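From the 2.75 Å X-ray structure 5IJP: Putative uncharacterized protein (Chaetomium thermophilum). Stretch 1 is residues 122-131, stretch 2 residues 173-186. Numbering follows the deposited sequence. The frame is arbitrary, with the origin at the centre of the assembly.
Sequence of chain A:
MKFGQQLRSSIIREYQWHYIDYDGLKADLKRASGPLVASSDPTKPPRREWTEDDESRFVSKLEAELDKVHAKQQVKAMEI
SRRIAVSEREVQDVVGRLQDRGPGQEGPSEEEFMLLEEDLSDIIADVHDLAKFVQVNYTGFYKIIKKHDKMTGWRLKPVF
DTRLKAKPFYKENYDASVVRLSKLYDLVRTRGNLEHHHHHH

Stretch 1 122-131: DIIADVHDLA
Stretch 2, residues 173-186: NYDASVVRLSKLYD

At the centre of the contact Leu181 (chi1 t, chi2 p) points toward the opposing helix and fits among three branched side chains: its CD2 lies 3.8 Å from CG2 of Ile123 (m, t), 3.8 Å from Ile124 CG1 and 3.9 Å from Val127 CG2. One methyl thus serves three neighbours, a close fit that needs no directional bonds. Val127 (t) points toward the other helix and Val178 (t) sideways; their methyls touch, CG1 to CG1 at 4.0 Å, and their CA atoms are 7.7 Å apart. The other register pair, Ile124 and Leu181, has its CA atoms 7.5 Å apart.

Both stretches are helical throughout, with phi/psi near -67/-39 and i to i+4 hydrogen bonds such as Ala131 N to Val127 O, 2.8 Å. Their axes approach to 10.6 Å and run roughly antiparallel, at 144°, so Tyr185, late in its helix, meets Ile124, early in the other, while Tyr174, early in its own, meets Leu130, late in the other. Ile124 (m, t) lays CD1 over one face of Tyr185 (t, chi2 77°), 4.0 Å from the ring centroid, a CH-pi contact. Tyr174 (t, chi2 76°) extends its OH to 3.4 Å from Leu130 CD2 and 3.7 Å from Val127 CG2. Leu130 (t, p) also brings CD2 to 3.9 Å from Tyr174 CZ, an apolar contact.

No hydrogen bond crosses the contact. At its margin, Ser182 (m) donates from OG to Val178 O, 3.2 Å, within its own helix.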

ATOM      1  N   ASP A 122     -16.027   8.694  -6.863  1.00 79.88           N
ATOM      2  CA  ASP A 122     -15.638   7.287  -6.970  1.00 78.81           C
ATOM      3  C   ASP A 122     -14.112   7.168  -7.003  1.00 80.46           C
ATOM      4  O   ASP A 122     -13.565   6.219  -6.440  1.00 79.56           O
ATOM      5  CB  ASP A 122     -16.253   6.653  -8.224  1.00 81.42           C
ATOM      6  CG  ASP A 122     -16.139   5.144  -8.266  1.00 91.63           C
ATOM      7  OD1 ASP A 122     -15.219   4.639  -8.942  1.00 91.48           O
ATOM      8  OD2 ASP A 122     -16.972   4.468  -7.626  1.00 98.62           O
ATOM      9  N   ILE A 123     -13.431   8.143  -7.647  1.00 75.88           N
ATOM     10  CA  ILE A 123     -11.967   8.199  -7.733  1.00 74.14           C
ATOM     11  C   ILE A 123     -11.395   8.541  -6.345  1.00 76.93           C
ATOM     12  O   ILE A 123     -10.411   7.924  -5.938  1.00 75.47           O
ATOM     13  CB  ILE A 123     -11.456   9.145  -8.864  1.00 77.30           C
ATOM     14  CG1 ILE A 123     -12.169   8.862 -10.208  1.00 78.54           C
ATOM     15  CG2 ILE A 123      -9.931   9.040  -9.034  1.00 77.01           C
ATOM     16  CD1 ILE A 123     -12.255  10.064 -11.173  1.00 86.30           C
ATOM     17  N   ILE A 124     -12.045   9.478  -5.606  1.00 74.11           N
ATOM     18  CA  ILE A 124     -11.659   9.887  -4.242  1.00 74.02           C
ATOM     19  C   ILE A 124     -11.719   8.669  -3.305  1.00 77.63           C
ATOM     20  O   ILE A 124     -10.789   8.457  -2.520  1.00 76.65           O
ATOM     21  CB  ILE A 124     -12.505  11.094  -3.722  1.00 78.68           C
ATOM     22  CG1 ILE A 124     -12.308  12.339  -4.617  1.00 79.41           C
ATOM     23  CG2 ILE A 124     -12.181  11.430  -2.251  1.00 80.02           C
ATOM     24  CD1 ILE A 124     -13.467  13.311  -4.629  1.00 88.10           C
ATOM     25  N   ALA A 125     -12.791   7.856  -3.427  1.00 74.75           N
ATOM     26  CA  ALA A 125     -12.994   6.625  -2.659  1.00 74.64           C
ATOM     27  C   ALA A 125     -11.922   5.592  -3.025  1.00 77.14           C
ATOM     28  O   ALA A 125     -11.421   4.901  -2.138  1.00 76.41           O
ATOM     29  CB  ALA A 125     -14.382   6.065  -2.923  1.00 76.69           C
ATOM     30  N   ASP A 126     -11.543   5.527  -4.323  1.00 73.06           N
ATOM     31  CA  ASP A 126     -10.499   4.639  -4.837  1.00 71.89           C
ATOM     32  C   ASP A 126      -9.112   5.068  -4.342  1.00 74.86           C
ATOM     33  O   ASP A 126      -8.256   4.208  -4.130  1.00 73.83           O
ATOM     34  CB  ASP A 126     -10.548   4.555  -6.374  1.00 73.82           C
ATOM     35  CG  ASP A 126     -11.586   3.594  -6.935  1.00 84.49           C
ATOM     36  OD1 ASP A 126     -12.630   3.385  -6.273  1.00 85.79           O
ATOM     37  OD2 ASP A 126     -11.368   3.072  -8.050  1.00 90.52           O
ATOM     38  N   VAL A 127      -8.904   6.391  -4.135  1.00 71.57           N
ATOM     39  CA  VAL A 127      -7.661   6.968  -3.602  1.00 70.86           C
ATOM     40  C   VAL A 127      -7.538   6.537  -2.131  1.00 74.86           C
ATOM     41  O   VAL A 127      -6.485   6.043  -1.733  1.00 73.65           O
ATOM     42  CB  VAL A 127      -7.588   8.517  -3.792  1.00 75.33           C
ATOM     43  CG1 VAL A 127      -6.492   9.148  -2.932  1.00 75.17           C
ATOM     44  CG2 VAL A 127      -7.382   8.885  -5.255  1.00 75.08           C
ATOM     45  N   HIS A 128      -8.636   6.688  -1.352  1.00 72.74           N
ATOM     46  CA  HIS A 128      -8.728   6.313   0.062  1.00 73.22           C
ATOM     47  C   HIS A 128      -8.537   4.805   0.264  1.00 76.11           C
ATOM     48  O   HIS A 128      -7.849   4.410   1.206  1.00 75.57           O
ATOM     49  CB  HIS A 128     -10.058   6.797   0.672  1.00 75.86           C
ATOM     50  CG  HIS A 128     -10.281   6.358   2.087  1.00 80.46           C
ATOM     51  ND1 HIS A 128     -11.303   5.486   2.417  1.00 83.29           N
ATOM     52  CD2 HIS A 128      -9.590   6.665   3.210  1.00 82.70           C
ATOM     53  CE1 HIS A 128     -11.212   5.303   3.725  1.00 83.74           C
ATOM     54  NE2 HIS A 128     -10.194   5.990   4.245  1.00 83.77           N
ATOM     55  N   ASP A 129      -9.128   3.974  -0.624  1.00 72.23           N
ATOM     56  CA  ASP A 129      -9.001   2.514  -0.580  1.00 71.62           C
ATOM     57  C   ASP A 129      -7.567   2.073  -0.880  1.00 73.64           C
ATOM     58  O   ASP A 129      -7.097   1.100  -0.291  1.00 73.10           O
ATOM     59  CB  ASP A 129     -10.004   1.832  -1.528  1.00 74.16           C
ATOM     60  CG  ASP A 129     -11.449   1.874  -1.059  1.00 86.02           C
ATOM     61  OD1 ASP A 129     -11.690   1.676   0.155  1.00 87.14           O
ATOM     62  OD2 ASP A 129     -12.343   2.056  -1.912  1.00 93.35           O
ATOM     63  N   LEU A 130      -6.869   2.809  -1.773  1.00 69.13           N
ATOM     64  CA  LEU A 130      -5.466   2.560  -2.112  1.00 67.79           C
ATOM     65  C   LEU A 130      -4.581   3.038  -0.956  1.00 71.02           C
ATOM     66  O   LEU A 130      -3.612   2.360  -0.618  1.00 70.28           O
ATOM     67  CB  LEU A 130      -5.078   3.251  -3.439  1.00 67.65           C
ATOM     68  CG  LEU A 130      -3.611   3.143  -3.898  1.00 71.81           C
ATOM     69  CD1 LEU A 130      -3.238   1.717  -4.284  1.00 72.02           C
ATOM     70  CD2 LEU A 130      -3.341   4.067  -5.051  1.00 74.27           C
ATOM     71  N   ALA A 131      -4.938   4.188  -0.336  1.00 67.65           N
ATOM     72  CA  ALA A 131      -4.241   4.764   0.819  1.00 67.46           C
ATOM     73  C   ALA A 131      -4.347   3.821   2.019  1.00 70.93           C
ATOM     74  O   ALA A 131      -3.385   3.701   2.776  1.00 70.24           O
ATOM     75  CB  ALA A 131      -4.826   6.124   1.166  1.00 69.27           C
ATOM     76  N   ASN A 173       4.011  12.591  -9.474  1.00 74.70           N
ATOM     77  CA  ASN A 173       2.961  12.902 -10.447  1.00 74.54           C
ATOM     78  C   ASN A 173       1.576  12.480  -9.945  1.00 75.81           C
ATOM     79  O   ASN A 173       0.585  13.126 -10.286  1.00 75.67           O
ATOM     80  CB  ASN A 173       3.266  12.259 -11.805  1.00 76.97           C
ATOM     81  CG  ASN A 173       4.613  12.637 -12.379  1.00105.67           C
ATOM     82  OD1 ASN A 173       5.581  11.870 -12.309  1.00102.49           O
ATOM     83  ND2 ASN A 173       4.707  13.825 -12.960  1.00 98.94           N
ATOM     84  N   TYR A 174       1.513  11.400  -9.139  1.00 70.37           N
ATOM     85  CA  TYR A 174       0.278  10.867  -8.560  1.00 68.68           C
ATOM     86  C   TYR A 174      -0.284  11.793  -7.482  1.00 71.88           C
ATOM     87  O   TYR A 174      -1.492  12.022  -7.462  1.00 71.29           O
ATOM     88  CB  TYR A 174       0.482   9.436  -8.016  1.00 68.65           C
ATOM     89  CG  TYR A 174      -0.721   8.875  -7.287  1.00 69.55           C
ATOM     90  CD1 TYR A 174      -1.832   8.412  -7.985  1.00 71.42           C
ATOM     91  CD2 TYR A 174      -0.746   8.803  -5.896  1.00 69.85           C
ATOM     92  CE1 TYR A 174      -2.946   7.906  -7.317  1.00 71.72           C
ATOM     93  CE2 TYR A 174      -1.857   8.303  -5.219  1.00 70.23           C
ATOM     94  CZ  TYR A 174      -2.953   7.852  -5.934  1.00 77.83           C
ATOM     95  OH  TYR A 174      -4.050   7.355  -5.271  1.00 78.79           O
ATOM     96  N   ASP A 175       0.585  12.309  -6.582  1.00 68.43           N
ATOM     97  CA  ASP A 175       0.194  13.220  -5.502  1.00 68.59           C
ATOM     98  C   ASP A 175      -0.402  14.518  -6.045  1.00 73.33           C
ATOM     99  O   ASP A 175      -1.381  15.012  -5.486  1.00 73.15           O
ATOM    100  CB  ASP A 175       1.375  13.504  -4.555  1.00 71.01           C
ATOM    101  CG  ASP A 175       1.783  12.341  -3.665  1.00 78.43           C
ATOM    102  OD1 ASP A 175       0.891  11.571  -3.238  1.00 77.39           O
ATOM    103  OD2 ASP A 175       2.987  12.227  -3.356  1.00 84.71           O
ATOM    104  N   ALA A 176       0.157  15.036  -7.160  1.00 70.65           N
ATOM    105  CA  ALA A 176      -0.316  16.240  -7.847  1.00 71.87           C
ATOM    106  C   ALA A 176      -1.691  15.997  -8.480  1.00 75.07           C
ATOM    107  O   ALA A 176      -2.523  16.905  -8.491  1.00 75.68           O
ATOM    108  CB  ALA A 176       0.684  16.661  -8.913  1.00 74.00           C
ATOM    109  N   SER A 177      -1.927  14.765  -8.987  1.00 70.22           N
ATOM    110  CA  SER A 177      -3.191  14.340  -9.597  1.00 69.47           C
ATOM    111  C   SER A 177      -4.312  14.278  -8.550  1.00 72.82           C
ATOM    112  O   SER A 177      -5.442  14.664  -8.853  1.00 72.70           O
ATOM    113  CB  SER A 177      -3.029  12.985 -10.282  1.00 71.92           C
ATOM    114  OG  SER A 177      -2.035  13.024 -11.294  1.00 81.28           O
ATOM    115  N   VAL A 178      -3.987  13.810  -7.320  1.00 68.76           N
ATOM    116  CA  VAL A 178      -4.909  13.710  -6.177  1.00 68.42           C
ATOM    117  C   VAL A 178      -5.303  15.129  -5.711  1.00 74.15           C
ATOM    118  O   VAL A 178      -6.467  15.357  -5.373  1.00 74.21           O
ATOM    119  CB  VAL A 178      -4.326  12.822  -5.034  1.00 71.37           C
ATOM    120  CG1 VAL A 178      -5.211  12.836  -3.788  1.00 71.51           C
ATOM    121  CG2 VAL A 178      -4.113  11.386  -5.508  1.00 69.83           C
ATOM    122  N   VAL A 179      -4.337  16.078  -5.738  1.00 72.08           N
ATOM    123  CA  VAL A 179      -4.529  17.494  -5.385  1.00 74.00           C
ATOM    124  C   VAL A 179      -5.524  18.137  -6.373  1.00 78.93           C
ATOM    125  O   VAL A 179      -6.458  18.817  -5.939  1.00 79.56           O
ATOM    126  CB  VAL A 179      -3.171  18.258  -5.286  1.00 79.16           C
ATOM    127  CG1 VAL A 179      -3.359  19.776  -5.284  1.00 81.35           C
ATOM    128  CG2 VAL A 179      -2.385  17.821  -4.053  1.00 78.74           C
ATOM    129  N   ARG A 180      -5.345  17.877  -7.689  1.00 75.28           N
ATOM    130  CA  ARG A 180      -6.225  18.372  -8.755  1.00 75.90           C
ATOM    131  C   ARG A 180      -7.627  17.772  -8.623  1.00 79.51           C
ATOM    132  O   ARG A 180      -8.609  18.495  -8.791  1.00 80.20           O
ATOM    133  CB  ARG A 180      -5.647  18.067 -10.147  1.00 75.83           C
ATOM    134  CG  ARG A 180      -4.415  18.890 -10.515  1.00 86.16           C
ATOM    135  CD  ARG A 180      -4.080  18.798 -11.995  1.00 94.75           C
ATOM    136  NE  ARG A 180      -3.674  17.450 -12.399  1.00100.43           N
ATOM    137  CZ  ARG A 180      -2.419  17.012 -12.417  1.00113.20           C
ATOM    138  NH1 ARG A 180      -1.424  17.812 -12.051  1.00101.51           N
ATOM    139  NH2 ARG A 180      -2.148  15.772 -12.801  1.00 97.86           N
ATOM    140  N   LEU A 181      -7.711  16.463  -8.290  1.00 74.92           N
ATOM    141  CA  LEU A 181      -8.950  15.699  -8.091  1.00 74.38           C
ATOM    142  C   LEU A 181      -9.839  16.328  -7.005  1.00 79.73           C
ATOM    143  O   LEU A 181     -11.058  16.391  -7.180  1.00 79.73           O
ATOM    144  CB  LEU A 181      -8.606  14.230  -7.752  1.00 72.90           C
ATOM    145  CG  LEU A 181      -9.748  13.257  -7.428  1.00 77.24           C
ATOM    146  CD1 LEU A 181     -10.512  12.855  -8.678  1.00 77.55           C
ATOM    147  CD2 LEU A 181      -9.210  12.016  -6.743  1.00 78.48           C
ATOM    148  N   SER A 182      -9.220  16.810  -5.906  1.00 77.34           N
ATOM    149  CA  SER A 182      -9.903  17.475  -4.794  1.00 78.84           C
ATOM    150  C   SER A 182     -10.476  18.820  -5.247  1.00 85.02           C
ATOM    151  O   SER A 182     -11.583  19.178  -4.843  1.00 85.82           O
ATOM    152  CB  SER A 182      -8.948  17.674  -3.622  1.00 82.83           C
ATOM    153  OG  SER A 182      -8.481  16.432  -3.121  1.00 89.98           O
ATOM    154  N   LYS A 183      -9.731  19.543  -6.109  1.00 82.40           N
ATOM    155  CA  LYS A 183     -10.125  20.837  -6.673  1.00 84.28           C
ATOM    156  C   LYS A 183     -11.246  20.670  -7.705  1.00 88.61           C
ATOM    157  O   LYS A 183     -12.144  21.514  -7.764  1.00 89.84           O
ATOM    158  CB  LYS A 183      -8.916  21.553  -7.302  1.00 87.41           C
ATOM    159  CG  LYS A 183      -7.896  22.054  -6.286  1.00102.21           C
ATOM    160  CD  LYS A 183      -6.623  22.538  -6.961  1.00112.24           C
ATOM    161  CE  LYS A 183      -5.559  22.896  -5.955  1.00123.63           C
ATOM    162  NZ  LYS A 183      -4.276  23.252  -6.615  1.00133.53           N
ATOM    163  N   LEU A 184     -11.190  19.586  -8.512  1.00 83.94           N
ATOM    164  CA  LEU A 184     -12.184  19.261  -9.543  1.00 83.85           C
ATOM    165  C   LEU A 184     -13.543  18.920  -8.929  1.00 88.53           C
ATOM    166  O   LEU A 184     -14.573  19.305  -9.482  1.00 89.04           O
ATOM    167  CB  LEU A 184     -11.706  18.101 -10.438  1.00 82.36           C
ATOM    168  CG  LEU A 184     -10.581  18.399 -11.431  1.00 87.20           C
ATOM    169  CD1 LEU A 184      -9.765  17.154 -11.712  1.00 85.89           C
ATOM    170  CD2 LEU A 184     -11.115  18.989 -12.727  1.00 90.86           C
ATOM    171  N   TYR A 185     -13.537  18.202  -7.786  1.00 84.97           N
ATOM    172  CA  TYR A 185     -14.740  17.797  -7.054  1.00 85.59           C
ATOM    173  C   TYR A 185     -15.433  18.993  -6.396  1.00 91.93           C
ATOM    174  O   TYR A 185     -16.664  19.036  -6.365  1.00 92.59           O
ATOM    175  CB  TYR A 185     -14.409  16.702  -6.023  1.00 85.79           C
ATOM    176  CG  TYR A 185     -15.614  16.165  -5.277  1.00 88.50           C
ATOM    177  CD1 TYR A 185     -16.493  15.270  -5.883  1.00 90.24           C
ATOM    178  CD2 TYR A 185     -15.860  16.529  -3.957  1.00 90.67           C
ATOM    179  CE1 TYR A 185     -17.604  14.775  -5.203  1.00 92.22           C
ATOM    180  CE2 TYR A 185     -16.966  16.036  -3.264  1.00 92.74           C
ATOM    181  CZ  TYR A 185     -17.834  15.157  -3.891  1.00100.07           C
ATOM    182  OH  TYR A 185     -18.923  14.666  -3.211  1.00102.70           O
ATOM    183  N   ASP A 186     -14.647  19.958  -5.873  1.00 89.66           N
ATOM    184  CA  ASP A 186     -15.168  21.173  -5.238  1.00 92.05           C
ATOM    185  C   ASP A 186     -15.774  22.124  -6.273  1.00 97.26           C
ATOM    186  O   ASP A 186     -16.700  22.868  -5.947  1.00 99.00           O
ATOM    187  CB  ASP A 186     -14.069  21.887  -4.428  1.00 94.80           C
ATOM    188  CG  ASP A 186     -13.536  21.121  -3.227  1.00103.96           C
ATOM    189  OD1 ASP A 186     -14.285  20.286  -2.668  1.00104.07           O
ATOM    190  OD2 ASP A 186     -12.383  21.382  -2.823  1.00109.93           O
TER